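Local coordinates for protein polyphenol oxidase, chloroplastic (Malus domestica, PDB 6ELV) that belongs to a polyphenol oxidase that oxidises mono- and o-diphenols to o-diquinones, and is its separately expressed C-terminal domain, at residues A[17-20]-A[24-27]; A[62-67]-A[134-139]; A[80-85]-A[113-118]. All coordinates share one frame; numbering follows the deposited sequence. Where two conformers were deposited one is given.

Contact 1: residues A[17-20]-A[24-27]; sequences FPIS and KIST
Ile19 and Ile25 meet between the two sheets of a beta sandwich. Ile19 lies on strand 19-20, an outermost strand of one sheet. Ile25 opens strand 25-30 of the other. The chain crosses from sheet to sheet through a short loop. The CA atoms of Ile19 and Ile25 are 10.0 Å apart, so side chains alone span the gap.

The tight part is the meeting of the two isoleucines. They reach toward each other tip to tip, and Ile19 CD1 stands 3.3 Å from Ile25 CD1, closer than usual van der Waals contact. Both residues carry CG1 between the backbone N and the carbonyl carbon (chi1 61° in Ile19, 63° in Ile25), which sends CD1 across the gap. Chi2 of Ile19 is 139°, well off a staggered value, in keeping with some strain here.

Phe17 supports the same methyl from beside Ile19. Its CZ lies 3.9 Å from Ile25 CD1, which approaches the ring obliquely. Ile19 CG2 sits over one ring face, offset toward the rim. Ile136 and Ile139 of strand 135-142 also pack on Phe17.

The outer side is looser. Pro18, which follows a cis peptide bond, Ser20 and Lys24 are exposed and add nothing across the gap. Ser26 turns away from segment 17-20, and its side chain touches Val124 and Thr126 of strand 122-131.

Thr27 is buried and closes the other end. Its CG2 is 4.0 Å from Phe17 CZ. Its hydroxyl is hydrogen-bonded to the carbonyl O of Val12, so the polar atom is satisfied while it borders an aromatic ring. Thr27 OG1 lies in the plane of that ring, at the edge, 3.8 Å from Phe17 CE1.

Contact 2: residues A[62-67]-A[134-139]; sequences VKFDVY and VKIGGI
Asp65 OD1 is gripped by two groups, Lys63 NZ and Ser86 OG, while Val62 and Phe64 of the same strand turn toward Val134 and Ile136. Lys63 points away from segment 134-139. The bond from Lys63 NZ to Asp65 OD1 is 2.8 Å and part of a salt bridge. It uses the syn lone pair of OD1, the one on the side of the other carboxylate oxygen. The hydrogen bond with Ser86 ties the carboxylate to strand 82-89.

The contact itself is made by four buried apolar side chains. Val62 CG1 lies 4.0 Å from Val134 CB, the two side chains crossing obliquely. Phe64 meets Val134 at about a right angle, with Phe64 CD2 4.2 Å from Val134 CG1.

These residues lie in the interior of a beta sandwich. Strand 62-70 belongs to the mixed sheet and strand 135-142 to the antiparallel one. Further along the second strand, Gly137 and Gly138 form a classic beta bulge.

Phe64 reaches Ile136 as well as Val134. Its CG lies between the backbone N and the carbonyl carbon (chi1 66°), and its ring comes at Ile136 from the opposite direction. Ile136 CD1 is 3.7 Å from both Phe64 CE2 and Phe64 CZ, oblique to the ring. Phe87 of strand 82-89 also meets the Phe64 ring, with the planes at about 25°. Ile54 packs on Val134, and Ile51 on Ile136.

Contact 3: residues A[80-85]-A[113-118]; sequences KTEFAG and EEIEAE
A helix end packs against an outermost strand here: Ile115, near the end of helix 109-115, lies against Glu82, first in strand 82-89. The helix stops in a Schellman motif. Glu116, with positive phi, is its C-prime residue, and the bond from Glu116 N to Glu113 O is weak at 3.2 Å.

The contact is small and near the surface. Ile115 CG2 does the touching. It lies 3.7 Å from Glu82 CB and 4.0 Å from Glu82 CG, so it meets the aliphatic part of the glutamate. The two side chains slide past each other in opposite directions. Glu82 first extends with CG opposite its backbone N (chi1 -174°) and then bends at chi2 (68°). Leu111, also on the helix, touches Glu82 and Ala84, and Val68 of strand 62-70 touches Ile115. The Ile115 side chain is about 8 Å from the bound calcium ion.

Two carboxylates of like charge come near each other, which would probably disfavour a closer approach: Glu82 OE2 and Glu114 OE1 are 4.4 Å apart.

In the fold
Contacts 1 and 2 both bridge the two sheets of the sandwich, their centres about 8 Å apart. They join where strands 19-20 and 135-142 pair: Ile19 O is 2.8 Å from Ile136 N, a probable hydrogen bond. Contact 3 is more peripheral, its centre about 18 Å from that of contact 2 and about 19 Å from that of contact 1. Strands 62-70 and 82-89 link it to contact 2. Val66 N is 2.8 Å from Gly85 O, and Val66 faces both Ala84 and Gly85 in a classic beta bulge. The calcium ion, bound by Asp70, Asp72 and Asp120, lies nearest to contact 3 on the Ile115 side. Asp70 is on strand 62-70, which also carries part of contact 2.

Contact 1: residues A[17-20]-A[24-27]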
loop_
_atom_site.group_PDB
_atom_site.type_symbol
_atom_site.label_atom_id
_atom_site.label_comp_id
_atom_site.label_asym_id
_atom_site.label_seq_id
_atom_site.Cartn_x
_atom_site.Cartn_y
_atom_site.Cartn_z
ATOM N N PHE A 17 -11.439 -4.639 1.218
ATOM C CA PHE A 17 -11.305 -3.754 0.053
ATOM C C PHE A 17 -12.290 -4.215 -1.018
ATOM O O PHE A 17 -12.542 -5.408 -1.121
ATOM C CB PHE A 17 -9.874 -3.804 -0.505
ATOM C CG PHE A 17 -8.846 -3.222 0.418
ATOM C CD1 PHE A 17 -8.273 -3.995 1.415
ATOM C CD2 PHE A 17 -8.447 -1.911 0.297
ATOM C CE1 PHE A 17 -7.345 -3.463 2.277
ATOM C CE2 PHE A 17 -7.510 -1.376 1.162
ATOM C CZ PHE A 17 -6.963 -2.153 2.155
ATOM N N PRO A 18 -12.837 -3.290 -1.832
ATOM C CA PRO A 18 -12.589 -1.843 -1.835
ATOM C C PRO A 18 -13.084 -1.131 -0.586
ATOM O O PRO A 18 -14.086 -1.533 0.014
ATOM C CB PRO A 18 -13.385 -1.349 -3.048
ATOM C CG PRO A 18 -13.521 -2.531 -3.917
ATOM C CD PRO A 18 -13.674 -3.689 -2.976
ATOM N N ILE A 19 -12.377 -0.065 -0.220
ATOM C CA ILE A 19 -12.703 0.737 0.950
ATOM C C ILE A 19 -12.566 2.209 0.603
ATOM O O ILE A 19 -11.778 2.592 -0.262
ATOM C CB ILE A 19 -11.768 0.485 2.156
ATOM C CG1 ILE A 19 -10.322 0.818 1.810
ATOM C CG2 ILE A 19 -11.879 -0.900 2.690
ATOM C CD1 ILE A 19 -9.624 1.522 2.894
ATOM N N SER A 20 -13.328 3.037 1.305
ATOM C CA SER A 20 -13.123 4.478 1.303
ATOM C C SER A 20 -12.067 4.815 2.349
ATOM O O SER A 20 -12.187 4.409 3.511
ATOM C CB SER A 20 -14.428 5.187 1.654
ATOM O OG SER A 20 -14.172 6.516 2.067
ATOM N N LYS A 24 -6.774 6.668 8.707
ATOM C CA LYS A 24 -5.625 5.775 8.603
ATOM C C LYS A 24 -6.054 4.338 8.866
ATOM O O LYS A 24 -6.760 4.052 9.840
ATOM C CB LYS A 24 -4.554 6.199 9.599
ATOM C CG LYS A 24 -3.321 5.328 9.599
ATOM C CD LYS A 24 -2.172 6.003 10.341
ATOM C CE LYS A 24 -2.215 5.795 11.829
ATOM N NZ LYS A 24 -0.846 6.014 12.392
ATOM N N ILE A 25 -5.622 3.425 7.993
ATOM C CA ILE A 25 -5.910 2.008 8.141
ATOM C C ILE A 25 -4.635 1.217 7.900
ATOM O O ILE A 25 -3.695 1.674 7.252
ATOM C CB ILE A 25 -6.999 1.510 7.173
ATOM C CG1 ILE A 25 -6.521 1.677 5.730
ATOM C CG2 ILE A 25 -8.314 2.223 7.429
ATOM C CD1 ILE A 25 -7.092 0.693 4.781
ATOM N N SER A 26 -4.625 -0.000 8.416
ATOM C CA SER A 26 -3.546 -0.920 8.120
ATOM C C SER A 26 -4.130 -2.271 7.745
ATOM O O SER A 26 -5.270 -2.601 8.082
ATOM C CB SER A 26 -2.555 -1.041 9.279
ATOM O OG SER A 26 -3.155 -1.654 10.403
ATOM N N THR A 27 -3.334 -3.041 7.014
ATOM C CA THR A 27 -3.777 -4.327 6.513
ATOM C C THR A 27 -2.574 -5.239 6.328
ATOM O O THR A 27 -1.483 -4.786 5.976
ATOM C CB THR A 27 -4.573 -4.117 5.212
ATOM O OG1 THR A 27 -5.256 -5.312 4.841
ATOM C CG2 THR A 27 -3.711 -3.601 4.063
#

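Contact 2: residues A[62-67]-A[134-139]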
loop_
_atom_site.group_PDB
_atom_site.type_symbol
_atom_site.label_atom_id
_atom_site.label_comp_id
_atom_site.label_asym_id
_atom_site.label_seq_id
_atom_site.Cartn_x
_atom_site.Cartn_y
_atom_site.Cartn_z
ATOM N N VAL A 62 -6.049 14.897 -4.128
ATOM C CA VAL A 62 -5.937 13.683 -3.332
ATOM C C VAL A 62 -4.485 13.465 -2.952
ATOM O O VAL A 62 -3.583 13.593 -3.791
ATOM C CB VAL A 62 -6.504 12.458 -4.071
ATOM C CG1 VAL A 62 -6.179 11.166 -3.313
ATOM C CG2 VAL A 62 -7.995 12.608 -4.248
ATOM N N LYS A 63 -4.263 13.126 -1.686
ATOM C CA LYS A 63 -2.962 12.647 -1.252
ATOM C C LYS A 63 -3.160 11.626 -0.153
ATOM O O LYS A 63 -3.919 11.864 0.794
ATOM C CB LYS A 63 -2.105 13.782 -0.714
ATOM C CG LYS A 63 -0.732 13.319 -0.248
ATOM C CD LYS A 63 0.184 14.507 -0.064
ATOM C CE LYS A 63 1.640 14.116 -0.134
ATOM N NZ LYS A 63 2.081 13.544 1.140
ATOM N N PHE A 64 -2.457 10.507 -0.269
ATOM C CA PHE A 64 -2.316 9.577 0.834
ATOM C C PHE A 64 -0.900 9.028 0.829
ATOM O O PHE A 64 -0.272 8.887 -0.226
ATOM C CB PHE A 64 -3.389 8.467 0.847
ATOM C CG PHE A 64 -3.331 7.484 -0.303
ATOM C CD1 PHE A 64 -2.487 6.375 -0.266
ATOM C CD2 PHE A 64 -4.188 7.629 -1.385
ATOM C CE1 PHE A 64 -2.472 5.459 -1.299
ATOM C CE2 PHE A 64 -4.183 6.719 -2.429
ATOM C CZ PHE A 64 -3.322 5.630 -2.389
ATOM N N ASP A 65 -0.410 8.721 2.022
ATOM C CA ASP A 65 0.933 8.210 2.218
ATOM C C ASP A 65 0.870 6.733 2.592
ATOM O O ASP A 65 -0.107 6.264 3.186
ATOM C CB ASP A 65 1.677 9.022 3.280
ATOM C CG ASP A 65 1.804 10.496 2.915
ATOM O OD1 ASP A 65 1.792 10.851 1.713
ATOM O OD2 ASP A 65 1.936 11.308 3.844
ATOM N N VAL A 66 1.915 6.001 2.226
ATOM C CA VAL A 66 1.969 4.556 2.402
ATOM C C VAL A 66 3.183 4.207 3.245
ATOM O O VAL A 66 4.299 4.658 2.946
ATOM C CB VAL A 66 2.052 3.838 1.046
ATOM C CG1 VAL A 66 2.011 2.324 1.237
ATOM C CG2 VAL A 66 0.937 4.306 0.120
ATOM N N TYR A 67 2.961 3.397 4.279
ATOM C CA TYR A 67 4.011 2.924 5.171
ATOM C C TYR A 67 3.953 1.403 5.262
ATOM O O TYR A 67 2.911 0.786 5.028
ATOM C CB TYR A 67 3.868 3.520 6.584
ATOM C CG TYR A 67 4.063 5.013 6.639
ATOM C CD1 TYR A 67 3.081 5.886 6.178
ATOM C CD2 TYR A 67 5.226 5.557 7.162
ATOM C CE1 TYR A 67 3.267 7.251 6.233
ATOM C CE2 TYR A 67 5.413 6.923 7.221
ATOM C CZ TYR A 67 4.437 7.765 6.739
ATOM O OH TYR A 67 4.618 9.130 6.792
ATOM N N VAL A 134 -11.100 9.291 -1.403
ATOM C CA VAL A 134 -10.523 8.335 -2.334
ATOM C C VAL A 134 -10.952 6.929 -1.937
ATOM O O VAL A 134 -11.052 6.603 -0.750
ATOM C CB VAL A 134 -8.989 8.507 -2.420
ATOM C CG1 VAL A 134 -8.313 8.176 -1.104
ATOM C CG2 VAL A 134 -8.406 7.661 -3.544
ATOM N N LYS A 135 -11.214 6.105 -2.947
ATOM C CA LYS A 135 -11.458 4.680 -2.803
ATOM C C LYS A 135 -10.182 3.929 -3.151
ATOM O O LYS A 135 -9.475 4.281 -4.100
ATOM C CB LYS A 135 -12.585 4.221 -3.738
ATOM C CG LYS A 135 -12.690 2.702 -3.905
ATOM C CD LYS A 135 -13.647 2.302 -5.014
ATOM C CE LYS A 135 -13.225 1.022 -5.702
ATOM N NZ LYS A 135 -12.187 1.220 -6.763
ATOM N N ILE A 136 -9.891 2.896 -2.371
ATOM C CA ILE A 136 -8.780 1.987 -2.622
ATOM C C ILE A 136 -9.384 0.636 -2.990
ATOM O O ILE A 136 -10.132 0.053 -2.195
ATOM C CB ILE A 136 -7.887 1.847 -1.378
ATOM C CG1 ILE A 136 -7.450 3.210 -0.825
ATOM C CG2 ILE A 136 -6.701 0.934 -1.693
ATOM C CD1 ILE A 136 -6.576 3.995 -1.762
ATOM N N GLY A 137 -9.066 0.138 -4.183
ATOM C CA GLY A 137 -9.661 -1.083 -4.694
ATOM C C GLY A 137 -9.091 -2.361 -4.113
ATOM O O GLY A 137 -9.837 -3.317 -3.885
ATOM N N GLY A 138 -7.782 -2.401 -3.888
ATOM C CA GLY A 138 -7.134 -3.593 -3.352
ATOM C C GLY A 138 -5.651 -3.338 -3.193
ATOM O O GLY A 138 -5.122 -2.319 -3.643
ATOM N N ILE A 139 -4.984 -4.271 -2.512
ATOM C CA ILE A 139 -3.548 -4.169 -2.262
ATOM C C ILE A 139 -2.928 -5.557 -2.407
ATOM O O ILE A 139 -3.444 -6.533 -1.854
ATOM C CB ILE A 139 -3.226 -3.589 -0.864
ATOM C CG1 ILE A 139 -3.937 -2.260 -0.573
ATOM C CG2 ILE A 139 -1.743 -3.377 -0.711
ATOM C CD1 ILE A 139 -3.573 -1.656 0.785
#

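Contact 3: residues A[80-85]-A[113-118]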
loop_
_atom_site.group_PDB
_atom_site.type_symbol
_atom_site.label_atom_id
_atom_site.label_comp_id
_atom_site.label_asym_id
_atom_site.label_seq_id
_atom_site.Cartn_x
_atom_site.Cartn_y
_atom_site.Cartn_z
ATOM N N LYS A 80 6.622 1.411 14.421
ATOM C CA LYS A 80 7.848 1.017 13.731
ATOM C C LYS A 80 7.664 1.043 12.214
ATOM O O LYS A 80 8.326 0.298 11.484
ATOM C CB LYS A 80 8.344 -0.350 14.213
ATOM C CG LYS A 80 8.642 -0.426 15.704
ATOM C CD LYS A 80 8.925 -1.860 16.130
ATOM C CE LYS A 80 9.215 -1.960 17.609
ATOM N NZ LYS A 80 8.152 -1.273 18.390
ATOM N N THR A 81 6.768 1.912 11.735
ATOM C CA THR A 81 6.422 1.972 10.322
ATOM C C THR A 81 7.422 2.806 9.539
ATOM O O THR A 81 7.964 3.805 10.025
ATOM C CB THR A 81 5.013 2.527 10.093
ATOM O OG1 THR A 81 4.965 3.907 10.469
ATOM C CG2 THR A 81 3.965 1.757 10.860
ATOM N N GLU A 82 7.626 2.392 8.295
ATOM C CA GLU A 82 8.626 2.957 7.402
ATOM C C GLU A 82 7.941 3.463 6.144
ATOM O O GLU A 82 7.217 2.709 5.490
ATOM C CB GLU A 82 9.613 1.863 7.003
ATOM C CG GLU A 82 10.764 2.361 6.197
ATOM C CD GLU A 82 11.688 3.242 7.009
ATOM O OE1 GLU A 82 11.757 3.070 8.248
ATOM O OE2 GLU A 82 12.331 4.123 6.399
ATOM N N PHE A 83 8.217 4.715 5.787
ATOM C CA PHE A 83 7.602 5.331 4.622
ATOM C C PHE A 83 8.014 4.609 3.344
ATOM O O PHE A 83 9.204 4.394 3.083
ATOM C CB PHE A 83 8.034 6.795 4.555
ATOM C CG PHE A 83 7.539 7.513 3.335
ATOM C CD1 PHE A 83 6.196 7.858 3.203
ATOM C CD2 PHE A 83 8.402 7.847 2.306
ATOM C CE1 PHE A 83 5.730 8.522 2.071
ATOM C CE2 PHE A 83 7.923 8.518 1.169
ATOM C CZ PHE A 83 6.594 8.850 1.070
ATOM N N ALA A 84 7.020 4.284 2.516
ATOM C CA ALA A 84 7.241 3.614 1.238
ATOM C C ALA A 84 6.944 4.481 0.020
ATOM O O ALA A 84 7.521 4.229 -1.051
ATOM C CB ALA A 84 6.393 2.341 1.149
ATOM N N GLY A 85 6.060 5.464 0.133
ATOM C CA GLY A 85 5.699 6.293 -1.002
ATOM C C GLY A 85 4.354 6.941 -0.771
ATOM O O GLY A 85 3.728 6.762 0.270
ATOM N N GLU A 113 14.608 -5.005 3.677
ATOM C CA GLU A 113 15.917 -5.189 4.298
ATOM C C GLU A 113 16.118 -4.212 5.453
ATOM O O GLU A 113 16.643 -4.581 6.511
ATOM C CB GLU A 113 17.012 -5.012 3.241
ATOM C CG GLU A 113 18.414 -5.282 3.745
ATOM C CD GLU A 113 19.468 -5.091 2.668
ATOM O OE1 GLU A 113 19.101 -5.001 1.479
ATOM O OE2 GLU A 113 20.666 -5.040 3.008
ATOM N N GLU A 114 15.701 -2.959 5.264
ATOM C CA GLU A 114 15.903 -1.928 6.278
ATOM C C GLU A 114 15.071 -2.191 7.524
ATOM O O GLU A 114 15.543 -1.983 8.647
ATOM C CB GLU A 114 15.583 -0.561 5.680
ATOM C CG GLU A 114 16.601 -0.145 4.644
ATOM C CD GLU A 114 16.098 0.940 3.724
ATOM O OE1 GLU A 114 15.139 1.641 4.107
ATOM O OE2 GLU A 114 16.655 1.081 2.612
ATOM N N ILE A 115 13.829 -2.643 7.351
ATOM C CA ILE A 115 13.000 -2.954 8.514
ATOM C C ILE A 115 13.270 -4.341 9.059
ATOM O O ILE A 115 12.721 -4.697 10.105
ATOM C CB ILE A 115 11.498 -2.722 8.270
ATOM C CG1 ILE A 115 10.918 -3.742 7.293
ATOM C CG2 ILE A 115 11.265 -1.308 7.796
ATOM C CD1 ILE A 115 9.399 -3.719 7.231
ATOM N N GLU A 116 14.099 -5.125 8.372
ATOM C CA GLU A 116 14.497 -6.465 8.805
ATOM C C GLU A 116 13.323 -7.444 8.827
ATOM O O GLU A 116 13.149 -8.220 9.766
ATOM C CB GLU A 116 15.271 -6.437 10.120
ATOM C CG GLU A 116 16.499 -5.550 10.048
ATOM C CD GLU A 116 17.360 -5.641 11.283
ATOM O OE1 GLU A 116 16.859 -5.332 12.382
ATOM O OE2 GLU A 116 18.540 -6.025 11.156
ATOM N N ALA A 117 12.526 -7.405 7.759
ATOM C CA ALA A 117 11.379 -8.281 7.561
ATOM C C ALA A 117 11.575 -9.257 6.404
ATOM O O ALA A 117 10.605 -9.873 5.948
ATOM C CB ALA A 117 10.111 -7.450 7.348
ATOM N N GLU A 118 12.815 -9.424 5.923
ATOM C CA GLU A 118 13.051 -10.215 4.717
ATOM C C GLU A 118 12.684 -11.675 4.901
ATOM O O GLU A 118 12.463 -12.373 3.909
ATOM C CB GLU A 118 14.522 -10.157 4.303
ATOM C CG GLU A 118 14.982 -8.839 3.721
ATOM C CD GLU A 118 16.478 -8.838 3.450
ATOM O OE1 GLU A 118 17.245 -8.744 4.435
ATOM O OE2 GLU A 118 16.891 -8.929 2.275
#